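Local coordinates for protein spindle pole body component (Chaetomium thermophilum, PDB 6L82) that binds the microprotein Mozart1 through its N-terminal region and, as a GCP5 of the gamma-tubulin complex family, probably binds gamma-tubulin and microtubule minus ends, at residues A[8-13]-A[42-46]. Residue numbers count along the deposited sequence, not the author numbering.
Sequences FLAQLG and LRSLR
Two consecutive antiparallel helices, forming a hairpin in the GCP5 N-terminal fragment, pack here through leucines: the early turns of helix 5-23 (8-13) against the last part of helix 31-45 (42-46). Segment 8-13 is helical throughout, with Leu-12 N bonded to Leu-9 O (3.0 Å), and 42-44 continues helix 31-45; Leu-9 and Leu-42 are in register (CA to CA 6.6 Å). Leu-42 (mt) packs its CD2 against Leu-9 CD1 (3.5 Å), Leu-12 CB (3.6 Å) and Gly-13 N (4.3 Å). Leu-12 CD2 reaches Leu-45 CD1 at 4.2 Å. Phe-8 (chi1 t) sets CE2 3.7 Å from Leu-45 O, at the ring edge, and 3.6 Å from Arg-46 O. Leu-9 CD2 meets CG of Arg-46 at 3.5 Å, the least certain contact because Arg-46 is poorly ordered. Mozart1 packs on Phe-8 and Leu-45. With 319 Å² buried and no hydrogen bond or salt bridge between the segments, apolar leucine packing dominates, supplemented by the Phe-8 ring approaching two carbonyl oxygens.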
loop_
_atom_site.group_PDB
_atom_site.type_symbol
_atom_site.label_atom_id
_atom_site.label_comp_id
_atom_site.label_asym_id
_atom_site.label_seq_id
_atom_site.Cartn_x
_atom_site.Cartn_y
_atom_site.Cartn_z
ATOM N N PHE A 8 8.773 18.301 -1.154
ATOM C CA PHE A 8 7.995 17.082 -0.943
ATOM C C PHE A 8 7.644 16.423 -2.269
ATOM O O PHE A 8 7.788 15.206 -2.429
ATOM C CB PHE A 8 6.727 17.388 -0.148
ATOM C CG PHE A 8 5.884 16.176 0.148
ATOM C CD1 PHE A 8 6.377 15.156 0.948
ATOM C CD2 PHE A 8 4.584 16.073 -0.345
ATOM C CE1 PHE A 8 5.600 14.037 1.245
ATOM C CE2 PHE A 8 3.791 14.955 -0.055
ATOM C CZ PHE A 8 4.302 13.939 0.741
ATOM N N LEU A 9 7.187 17.213 -3.239
ATOM C CA LEU A 9 6.836 16.618 -4.523
ATOM C C LEU A 9 8.073 16.091 -5.248
ATOM O O LEU A 9 8.047 14.980 -5.783
ATOM C CB LEU A 9 6.056 17.617 -5.382
ATOM C CG LEU A 9 4.541 17.720 -5.085
ATOM C CD1 LEU A 9 3.877 16.353 -5.008
ATOM C CD2 LEU A 9 4.247 18.485 -3.816
ATOM N N ALA A 10 9.175 16.852 -5.245
ATOM C CA ALA A 10 10.406 16.374 -5.873
ATOM C C ALA A 10 10.842 15.026 -5.314
ATOM O O ALA A 10 11.401 14.200 -6.044
ATOM C CB ALA A 10 11.533 17.392 -5.682
ATOM N N GLN A 11 10.600 14.795 -4.022
ATOM C CA GLN A 11 11.016 13.585 -3.329
ATOM C C GLN A 11 10.119 12.402 -3.635
ATOM O O GLN A 11 10.555 11.252 -3.511
ATOM C CB GLN A 11 11.042 13.881 -1.829
ATOM C CG GLN A 11 10.958 12.722 -0.889
ATOM C CD GLN A 11 10.861 13.203 0.540
ATOM O OE1 GLN A 11 10.538 12.441 1.444
ATOM N NE2 GLN A 11 11.151 14.487 0.750
ATOM N N LEU A 12 8.887 12.656 -4.037
ATOM C CA LEU A 12 7.942 11.595 -4.333
ATOM C C LEU A 12 7.938 11.218 -5.807
ATOM O O LEU A 12 7.350 10.186 -6.168
ATOM C CB LEU A 12 6.535 12.025 -3.906
ATOM C CG LEU A 12 5.989 11.578 -2.547
ATOM C CD1 LEU A 12 6.944 11.891 -1.410
ATOM C CD2 LEU A 12 4.624 12.241 -2.311
ATOM N N GLY A 13 8.599 12.023 -6.642
ATOM C CA GLY A 13 8.473 11.880 -8.086
ATOM C C GLY A 13 8.871 10.507 -8.590
ATOM O O GLY A 13 8.108 9.852 -9.302
ATOM N N LEU A 42 0.813 12.361 -7.385
ATOM C CA LEU A 42 1.407 13.462 -6.637
ATOM C C LEU A 42 0.349 14.431 -6.140
ATOM O O LEU A 42 0.457 14.963 -5.028
ATOM C CB LEU A 42 2.418 14.187 -7.511
ATOM C CG LEU A 42 3.637 13.330 -7.836
ATOM C CD1 LEU A 42 4.331 13.901 -9.050
ATOM C CD2 LEU A 42 4.539 13.309 -6.644
ATOM N N ARG A 43 -0.684 14.667 -6.950
ATOM C CA ARG A 43 -1.758 15.561 -6.537
ATOM C C ARG A 43 -2.558 14.974 -5.372
ATOM O O ARG A 43 -2.885 15.688 -4.417
ATOM C CB ARG A 43 -2.667 15.862 -7.729
ATOM C CG ARG A 43 -3.060 17.317 -7.850
ATOM C CD ARG A 43 -4.292 17.466 -8.735
ATOM N NE ARG A 43 -3.965 17.305 -10.141
ATOM C CZ ARG A 43 -4.775 17.668 -11.134
ATOM N NH1 ARG A 43 -5.960 18.212 -10.864
ATOM N NH2 ARG A 43 -4.402 17.499 -12.401
ATOM N N SER A 44 -2.873 13.675 -5.419
ATOM C CA SER A 44 -3.690 13.089 -4.353
ATOM C C SER A 44 -2.977 13.106 -3.003
ATOM O O SER A 44 -3.626 13.279 -1.968
ATOM C CB SER A 44 -4.084 11.653 -4.703
ATOM O OG SER A 44 -4.605 11.593 -6.020
ATOM N N LEU A 45 -1.654 12.935 -2.986
ATOM C CA LEU A 45 -0.916 12.851 -1.729
ATOM C C LEU A 45 -0.336 14.181 -1.258
ATOM O O LEU A 45 0.204 14.235 -0.146
ATOM C CB LEU A 45 0.221 11.838 -1.859
ATOM C CG LEU A 45 -0.089 10.494 -2.515
ATOM C CD1 LEU A 45 1.214 9.755 -2.752
ATOM C CD2 LEU A 45 -1.023 9.662 -1.644
ATOM N N ARG A 46 -0.429 15.239 -2.063
ATOM C CA ARG A 46 0.221 16.522 -1.787
ATOM C C ARG A 46 0.012 17.016 -0.358
ATOM O O ARG A 46 0.978 17.230 0.377
ATOM C CB ARG A 46 -0.281 17.582 -2.775
ATOM C CG ARG A 46 0.805 18.182 -3.656
ATOM C CD ARG A 46 0.246 18.727 -4.974
ATOM N NE ARG A 46 -0.825 19.703 -4.783
ATOM C CZ ARG A 46 -1.443 20.342 -5.773
ATOM N NH1 ARG A 46 -1.097 20.114 -7.032
ATOM N NH2 ARG A 46 -2.405 21.213 -5.506
#